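PDB 3U3B: computationally designed four-helix bundle protein from Synthetic construct, which has no assigned function but folds as a hyperthermostable four-helix bundle whose hydrophobic core was completely redesigned by flexible-backbone computation. Local coordinates for residues A[17-22]-A[95-100]; A[24-29]-A[89-94]. All coordinates share one frame; numbering follows the deposited sequence. Where two conformers were deposited one is given.

Contact 1: residues A[17-22]-A[95-100]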
ATOM      1  N   GLU A  17       1.277  -9.133   4.791  0.57 23.56           N
ATOM      2  CA  GLU A  17       0.784  -9.941   3.669  0.57 27.93           C
ATOM      3  C   GLU A  17       0.145  -9.054   2.585  0.57 23.84           C
ATOM      4  O   GLU A  17       0.375  -9.256   1.379  0.57 26.98           O
ATOM      5  CB  GLU A  17      -0.201 -11.015   4.151  0.57 30.53           C
ATOM      6  CG  GLU A  17       0.462 -12.337   4.564  0.57 49.42           C
ATOM      7  CD  GLU A  17      -0.508 -13.363   5.143  0.57 59.71           C
ATOM      8  OE1 GLU A  17      -1.562 -12.956   5.685  0.57 60.95           O
ATOM      9  OE2 GLU A  17      -0.209 -14.582   5.056  0.57 65.23           O
ATOM     10  N   LEU A  18      -0.647  -8.073   3.005  1.00 24.13           N
ATOM     11  CA  LEU A  18      -1.241  -7.130   2.063  1.00 23.83           C
ATOM     12  C   LEU A  18      -0.164  -6.331   1.321  1.00 22.25           C
ATOM     13  O   LEU A  18      -0.289  -6.124   0.118  1.00 22.48           O
ATOM     14  CB  LEU A  18      -2.216  -6.187   2.785  1.00 23.97           C
ATOM     15  CG  LEU A  18      -3.440  -6.871   3.374  1.00 28.84           C
ATOM     16  CD1 LEU A  18      -4.164  -5.929   4.305  1.00 28.02           C
ATOM     17  CD2 LEU A  18      -4.374  -7.350   2.259  1.00 32.07           C
ATOM     18  N   ILE A  19       0.885  -5.895   2.023  1.00 21.34           N
ATOM     19  CA  ILE A  19       2.008  -5.193   1.386  1.00 23.60           C
ATOM     20  C   ILE A  19       2.724  -6.074   0.357  1.00 23.01           C
ATOM     21  O   ILE A  19       3.006  -5.645  -0.757  1.00 23.17           O
ATOM     22  CB  ILE A  19       3.006  -4.667   2.449  1.00 29.71           C
ATOM     23  CG1 ILE A  19       2.402  -3.469   3.177  1.00 32.32           C
ATOM     24  CG2 ILE A  19       4.335  -4.287   1.837  1.00 31.17           C
ATOM     25  CD1 ILE A  19       3.170  -3.061   4.420  1.00 36.28           C
ATOM     26  N   GLN A  20       3.010  -7.312   0.722  1.00 22.71           N
ATOM     27  CA  GLN A  20       3.601  -8.230  -0.219  1.00 24.83           C
ATOM     28  C   GLN A  20       2.689  -8.431  -1.457  1.00 25.35           C
ATOM     29  O   GLN A  20       3.177  -8.528  -2.578  1.00 26.23           O
ATOM     30  CB  GLN A  20       3.892  -9.566   0.453  1.00 29.26           C
ATOM     31  CG  GLN A  20       4.665 -10.513  -0.458  1.00 37.23           C
ATOM     32  CD  GLN A  20       5.945  -9.869  -0.985  1.00 41.67           C
ATOM     33  OE1 GLN A  20       6.805  -9.459  -0.211  1.00 47.04           O
ATOM     34  NE2 GLN A  20       6.058  -9.754  -2.303  1.00 42.15           N
ATOM     35  N   ASN A  21       1.375  -8.513  -1.231  1.00 24.89           N
ATOM     36  CA  ASN A  21       0.394  -8.599  -2.321  1.00 27.51           C
ATOM     37  C   ASN A  21       0.484  -7.386  -3.256  1.00 25.50           C
ATOM     38  O   ASN A  21       0.455  -7.537  -4.486  1.00 25.96           O
ATOM     39  CB  ASN A  21      -1.041  -8.691  -1.767  1.00 33.02           C
ATOM     40  CG  ASN A  21      -1.356 -10.030  -1.106  1.00 40.79           C
ATOM     41  OD1 ASN A  21      -0.772 -11.068  -1.433  1.00 49.86           O
ATOM     42  ND2 ASN A  21      -2.327 -10.011  -0.194  1.00 39.40           N
ATOM     43  N   VAL A  22       0.607  -6.187  -2.683  1.00 25.56           N
ATOM     44  CA  VAL A  22       0.788  -4.969  -3.484  1.00 24.98           C
ATOM     45  C   VAL A  22       2.129  -4.993  -4.257  1.00 24.94           C
ATOM     46  O   VAL A  22       2.182  -4.658  -5.448  1.00 23.75           O
ATOM     47  CB  VAL A  22       0.667  -3.658  -2.641  1.00 25.03           C
ATOM     48  CG1 VAL A  22       1.044  -2.461  -3.470  1.00 22.88           C
ATOM     49  CG2 VAL A  22      -0.767  -3.470  -2.134  1.00 25.33           C
ATOM     50  N   ASP A  95       7.772   1.207   0.515  1.00 24.73           N
ATOM     51  CA  ASP A  95       8.910   0.844   1.342  1.00 26.25           C
ATOM     52  C   ASP A  95       8.922   1.635   2.649  1.00 28.68           C
ATOM     53  O   ASP A  95       9.293   1.118   3.681  1.00 27.81           O
ATOM     54  CB  ASP A  95      10.200   1.068   0.574  1.00 29.11           C
ATOM     55  CG  ASP A  95      10.370   0.090  -0.579  1.00 33.46           C
ATOM     56  OD1 ASP A  95       9.656  -0.949  -0.600  1.00 38.28           O
ATOM     57  OD2 ASP A  95      11.215   0.369  -1.469  1.00 34.39           O
ATOM     58  N   MET A  96       8.510   2.894   2.589  1.00 32.85           N
ATOM     59  CA  MET A  96       8.319   3.688   3.791  1.00 34.20           C
ATOM     60  C   MET A  96       7.290   3.013   4.695  1.00 34.02           C
ATOM     61  O   MET A  96       7.494   2.928   5.906  1.00 36.31           O
ATOM     62  CB  MET A  96       7.871   5.114   3.432  1.00 36.49           C
ATOM     63  CG  MET A  96       8.994   5.987   2.896  1.00 39.62           C
ATOM     64  SD  MET A  96       8.451   7.454   1.976  1.00 62.28           S
ATOM     65  CE  MET A  96       7.246   8.154   3.117  1.00 52.70           C
ATOM     66  N   VAL A  97       6.200   2.526   4.106  1.00 30.13           N
ATOM     67  CA  VAL A  97       5.142   1.869   4.871  1.00 29.44           C
ATOM     68  C   VAL A  97       5.708   0.644   5.560  1.00 30.23           C
ATOM     69  O   VAL A  97       5.435   0.396   6.722  1.00 31.80           O
ATOM     70  CB  VAL A  97       3.944   1.431   3.986  1.00 34.29           C
ATOM     71  CG1 VAL A  97       3.000   0.530   4.772  1.00 34.78           C
ATOM     72  CG2 VAL A  97       3.205   2.634   3.456  1.00 35.49           C
ATOM     73  N   THR A  98       6.512  -0.122   4.844  1.00 26.95           N
ATOM     74  CA  THR A  98       7.080  -1.327   5.411  1.00 28.62           C
ATOM     75  C   THR A  98       8.009  -1.004   6.581  1.00 30.89           C
ATOM     76  O   THR A  98       7.968  -1.692   7.612  1.00 33.16           O
ATOM     77  CB  THR A  98       7.844  -2.129   4.360  1.00 32.48           C
ATOM     78  OG1 THR A  98       6.917  -2.670   3.431  1.00 29.21           O
ATOM     79  CG2 THR A  98       8.569  -3.276   4.982  1.00 37.48           C
ATOM     80  N   ARG A  99       8.845   0.023   6.434  1.00 29.98           N
ATOM     81  CA  ARG A  99       9.755   0.387   7.522  1.00 31.81           C
ATOM     82  C   ARG A  99       8.962   0.861   8.741  1.00 36.42           C
ATOM     83  O   ARG A  99       9.239   0.451   9.881  1.00 40.41           O
ATOM     84  CB  ARG A  99      10.728   1.492   7.110  1.00 30.00           C
ATOM     85  CG  ARG A  99      11.734   1.074   6.032  1.00 28.57           C
ATOM     86  CD  ARG A  99      12.597  -0.074   6.477  1.00 29.31           C
ATOM     87  NE  ARG A  99      13.730  -0.311   5.558  1.00 28.95           N
ATOM     88  CZ  ARG A  99      14.775  -1.086   5.845  1.00 30.81           C
ATOM     89  NH1 ARG A  99      14.845  -1.698   7.022  1.00 33.02           N
ATOM     90  NH2 ARG A  99      15.766  -1.247   4.976  1.00 30.53           N
ATOM     91  N   GLU A 100       8.017   1.761   8.496  1.00 39.84           N
ATOM     92  CA  GLU A 100       7.257   2.390   9.578  1.00 44.43           C
ATOM     93  C   GLU A 100       6.497   1.323  10.343  1.00 43.88           C
ATOM     94  O   GLU A 100       6.360   1.381  11.568  1.00 48.11           O
ATOM     95  CB  GLU A 100       6.294   3.439   9.011  1.00 50.79           C
ATOM     96  CG  GLU A 100       5.647   4.310  10.067  1.00 63.05           C
ATOM     97  CD  GLU A 100       6.661   5.140  10.829  1.00 73.17           C
ATOM     98  OE1 GLU A 100       7.620   5.634  10.194  1.00 71.21           O
ATOM     99  OE2 GLU A 100       6.501   5.287  12.062  1.00 81.35           O
TER
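Ile19 carries the whole of one side of this contact, meeting Val97 and Thr98 through its two branches. The apolar part is a single methyl pair, with CD1 of Ile19 3.6 Å from CG1 of Val97. The two side chains cross at a slant, and the Val97 methyl that takes part is the one lying opposite the backbone N (chi1 169°). In Ile19 the longer branch points the other way about, CG1 lying opposite the carbonyl carbon (chi1 -73°), while CG2 goes to Thr98. The helices concerned, 3-30 and 84-102, are the first and last of the four-helix bundle, whose sequence matches the Hpt domain family, and the contact lies within its interior. Helix 36-56 packs on Ile19 through Met49, and helix 59-76 on Val97 through Val61, Val64 and Leu65.

The second kind of contact sets carbon against oxygen: CG2 of Ile19 lies 3.4 Å from OG1 of Thr98, and CD1 of Ile19 is 3.9 Å from the same oxygen. No hydrogen bond spans the segments. The hydroxyl of Thr98 instead makes a weak hydrogen bond to the carbonyl oxygen of Leu94, one turn back in its own helix.

Contact 2: residues A[24-29]-A[89-94]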
ATOM      1  N   ASP A  24       3.738  -7.631  -5.220  1.00 27.58           N
ATOM      2  CA  ASP A  24       3.587  -8.652  -6.262  1.00 32.08           C
ATOM      3  C   ASP A  24       2.810  -8.078  -7.455  1.00 31.16           C
ATOM      4  O   ASP A  24       3.171  -8.318  -8.602  1.00 33.46           O
ATOM      5  CB  ASP A  24       2.904  -9.900  -5.689  1.00 39.66           C
ATOM      6  CG  ASP A  24       3.840 -10.747  -4.792  1.00 48.11           C
ATOM      7  OD1 ASP A  24       5.081 -10.750  -4.970  1.00 48.32           O
ATOM      8  OD2 ASP A  24       3.330 -11.403  -3.867  1.00 56.55           O
ATOM      9  N   ASP A  25       1.779  -7.272  -7.194  1.00 29.20           N
ATOM     10  CA  ASP A  25       1.038  -6.623  -8.295  1.00 30.13           C
ATOM     11  C   ASP A  25       1.833  -5.500  -8.972  1.00 27.86           C
ATOM     12  O   ASP A  25       1.731  -5.313 -10.191  1.00 28.99           O
ATOM     13  CB  ASP A  25      -0.323  -6.102  -7.820  1.00 32.87           C
ATOM     14  CG  ASP A  25      -1.343  -7.218  -7.644  1.00 41.87           C
ATOM     15  OD1 ASP A  25      -1.097  -8.360  -8.115  1.00 44.42           O
ATOM     16  OD2 ASP A  25      -2.409  -6.943  -7.049  1.00 48.25           O
ATOM     17  N   ILE A  26       2.655  -4.790  -8.211  1.00 24.91           N
ATOM     18  CA  ILE A  26       3.497  -3.749  -8.780  1.00 27.84           C
ATOM     19  C   ILE A  26       4.522  -4.352  -9.749  1.00 29.32           C
ATOM     20  O   ILE A  26       4.844  -3.759 -10.782  1.00 29.89           O
ATOM     21  CB  ILE A  26       4.220  -2.968  -7.705  1.00 30.95           C
ATOM     22  CG1 ILE A  26       3.277  -1.960  -7.051  1.00 32.99           C
ATOM     23  CG2 ILE A  26       5.399  -2.246  -8.297  1.00 33.24           C
ATOM     24  CD1 ILE A  26       3.952  -1.166  -5.963  1.00 39.07           C
ATOM     25  N   LYS A  27       5.021  -5.539  -9.431  1.00 32.54           N
ATOM     26  CA  LYS A  27       5.967  -6.190 -10.322  1.00 34.84           C
ATOM     27  C   LYS A  27       5.315  -6.443 -11.664  1.00 34.31           C
ATOM     28  O   LYS A  27       5.940  -6.259 -12.732  1.00 34.72           O
ATOM     29  CB  LYS A  27       6.450  -7.502  -9.723  1.00 42.35           C
ATOM     30  CG  LYS A  27       7.365  -7.295  -8.555  1.00 46.96           C
ATOM     31  CD  LYS A  27       7.934  -8.612  -8.020  1.00 58.74           C
ATOM     32  CE  LYS A  27       8.880  -8.370  -6.821  1.00 62.57           C
ATOM     33  NZ  LYS A  27       8.186  -8.015  -5.524  1.00 59.99           N
ATOM     34  N   GLU A  28       4.057  -6.872 -11.623  1.00 31.40           N
ATOM     35  CA  GLU A  28       3.327  -7.177 -12.869  1.00 35.71           C
ATOM     36  C   GLU A  28       2.995  -5.908 -13.648  1.00 34.11           C
ATOM     37  O   GLU A  28       3.091  -5.900 -14.880  1.00 35.37           O
ATOM     38  CB  GLU A  28       2.013  -7.938 -12.610  1.00 41.97           C
ATOM     39  CG  GLU A  28       2.146  -9.395 -12.115  1.00 49.78           C
ATOM     40  CD  GLU A  28       3.364 -10.134 -12.690  1.00 50.44           C
ATOM     41  OE1 GLU A  28       3.555 -10.107 -13.929  1.00 51.58           O
ATOM     42  OE2 GLU A  28       4.132 -10.741 -11.898  1.00 50.37           O
ATOM     43  N   VAL A  29       2.551  -4.855 -12.955  1.00 33.29           N
ATOM     44  CA  VAL A  29       2.153  -3.626 -13.659  1.00 34.62           C
ATOM     45  C   VAL A  29       3.377  -2.897 -14.240  1.00 33.53           C
ATOM     46  O   VAL A  29       3.269  -2.111 -15.194  1.00 34.19           O
ATOM     47  CB  VAL A  29       1.274  -2.697 -12.769  1.00 33.52           C
ATOM     48  CG1 VAL A  29       2.130  -1.838 -11.850  1.00 31.54           C
ATOM     49  CG2 VAL A  29       0.342  -1.853 -13.655  1.00 34.45           C
ATOM     50  N   LYS A  89       7.772   6.319  -7.397  1.00 40.62           N
ATOM     51  CA  LYS A  89       7.375   7.052  -6.202  1.00 41.64           C
ATOM     52  C   LYS A  89       6.421   6.217  -5.348  1.00 34.50           C
ATOM     53  O   LYS A  89       6.477   6.260  -4.120  1.00 33.54           O
ATOM     54  CB  LYS A  89       6.747   8.397  -6.553  1.00 52.04           C
ATOM     55  CG  LYS A  89       6.713   9.359  -5.366  1.00 59.29           C
ATOM     56  CD  LYS A  89       5.612  10.378  -5.559  1.00 63.56           C
ATOM     57  CE  LYS A  89       5.897  11.720  -4.892  1.00 67.00           C
ATOM     58  NZ  LYS A  89       4.772  12.674  -5.177  1.00 69.18           N
ATOM     59  N   VAL A  90       5.552   5.462  -6.012  1.00 30.16           N
ATOM     60  CA  VAL A  90       4.719   4.472  -5.336  1.00 27.39           C
ATOM     61  C   VAL A  90       5.559   3.416  -4.584  1.00 28.32           C
ATOM     62  O   VAL A  90       5.294   3.100  -3.422  1.00 26.35           O
ATOM     63  CB  VAL A  90       3.811   3.736  -6.329  1.00 30.04           C
ATOM     64  CG1 VAL A  90       3.036   2.637  -5.615  1.00 28.53           C
ATOM     65  CG2 VAL A  90       2.856   4.702  -6.978  1.00 31.33           C
ATOM     66  N   LYS A  91       6.535   2.842  -5.259  1.00 29.28           N
ATOM     67  CA  LYS A  91       7.420   1.872  -4.621  1.00 27.46           C
ATOM     68  C   LYS A  91       8.128   2.495  -3.419  1.00 28.27           C
ATOM     69  O   LYS A  91       8.210   1.892  -2.352  1.00 27.71           O
ATOM     70  CB  LYS A  91       8.438   1.371  -5.633  1.00 28.12           C
ATOM     71  CG  LYS A  91       7.861   0.427  -6.624  1.00 28.64           C
ATOM     72  CD  LYS A  91       8.939   0.133  -7.635  1.00 37.46           C
ATOM     73  CE  LYS A  91       8.466  -0.806  -8.709  1.00 45.82           C
ATOM     74  NZ  LYS A  91       9.542  -0.891  -9.746  1.00 50.69           N
ATOM     75  N   LYS A  92       8.635   3.707  -3.585  1.00 29.18           N
ATOM     76  CA  LYS A  92       9.342   4.363  -2.514  1.00 30.47           C
ATOM     77  C   LYS A  92       8.454   4.552  -1.266  1.00 30.17           C
ATOM     78  O   LYS A  92       8.902   4.379  -0.123  1.00 30.89           O
ATOM     79  CB  LYS A  92       9.840   5.708  -2.991  1.00 35.82           C
ATOM     80  CG  LYS A  92      10.514   6.470  -1.906  1.00 42.99           C
ATOM     81  CD  LYS A  92      10.991   7.784  -2.427  1.00 54.07           C
ATOM     82  CE  LYS A  92      11.420   8.685  -1.298  1.00 64.36           C
ATOM     83  NZ  LYS A  92      11.466  10.104  -1.759  1.00 73.40           N
ATOM     84  N   LYS A  93       7.197   4.914  -1.482  1.00 27.63           N
ATOM     85  CA  LYS A  93       6.276   5.058  -0.365  1.00 26.44           C
ATOM     86  C   LYS A  93       5.903   3.738   0.268  1.00 27.32           C
ATOM     87  O   LYS A  93       5.692   3.664   1.461  1.00 27.58           O
ATOM     88  CB  LYS A  93       4.987   5.746  -0.800  1.00 28.06           C
ATOM     89  CG  LYS A  93       5.150   7.215  -0.971  1.00 35.70           C
ATOM     90  CD  LYS A  93       3.849   7.847  -1.414  1.00 44.47           C
ATOM     91  CE  LYS A  93       4.124   9.249  -1.947  1.00 55.06           C
ATOM     92  NZ  LYS A  93       5.082   9.987  -1.055  1.00 62.13           N
ATOM     93  N   LEU A  94       5.753   2.711  -0.546  1.00 27.76           N
ATOM     94  CA  LEU A  94       5.403   1.414  -0.019  1.00 30.38           C
ATOM     95  C   LEU A  94       6.537   0.915   0.891  1.00 27.79           C
ATOM     96  O   LEU A  94       6.296   0.257   1.897  1.00 27.91           O
ATOM     97  CB  LEU A  94       5.160   0.436  -1.159  1.00 39.06           C
ATOM     98  CG  LEU A  94       4.299  -0.763  -0.761  1.00 46.64           C
ATOM     99  CD1 LEU A  94       2.912  -0.314  -0.258  1.00 47.30           C
ATOM    100  CD2 LEU A  94       4.178  -1.730  -1.939  1.00 53.32           C
TER
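Ile26 points its CD1 methyl at helix 84-102, near Val90 and Leu94, while its CG2 methyl rests on the chain of Lys91. CD1 of Ile26 is 3.9 Å from CG1 of Val90 and 4.1 Å from CD2 of Leu94, residues one helical turn apart. Leu94 and Ile26 run past each other in opposite directions, whereas the side chain of Val90 crosses that of Ile26 askew. Leu71 and Met75 of helix 59-76 also pack on Val90. The two helical segments are antiparallel, at 167°, with their axes 11.6 Å apart.

The aliphatic chain of Lys91 meets the other branch of Ile26. CG2 of Ile26 is 3.4 Å from CE of Lys91, a close approach for two carbons, and 4.0 Å from CG of Lys91. The lysine chain is extended beyond CG (chi2 174°), which carries CE across the CG2 methyl and takes NZ onward to a salt bridge with Glu30. An alanine in place of Ile26 would probably open a gap beside Val90 and Leu94 and take away the methyl on which CE of Lys91 rests.

With no hydrogen bond between the segments, the hold is dispersive and hydrophobic, and the lysine serves two roles: its methylenes shield the isoleucine while its ammonium pairs with a carboxylate of helix 3-30.

How the contacts relate
Both contacts join helix 3-30 to helix 84-102, about 10 Å apart between centres, and both are buried, contact 1 lying somewhat closer to the middle of the chain. Each rests on one isoleucine of the first helix, seven residues or two turns apart, set against a valine and a partly exposed polar residue of the last, contact 2 having a leucine as well. Their chemistry parts at that polar residue: in contact 1 it is a small threonine, only weakly bonded within its own helix, in contact 2 a long lysine whose charged end finds its partner, Glu30, beyond the two segments. Val22 CG1, 3.6 Å from Leu94 CD2, brings the two into direct apolar contact.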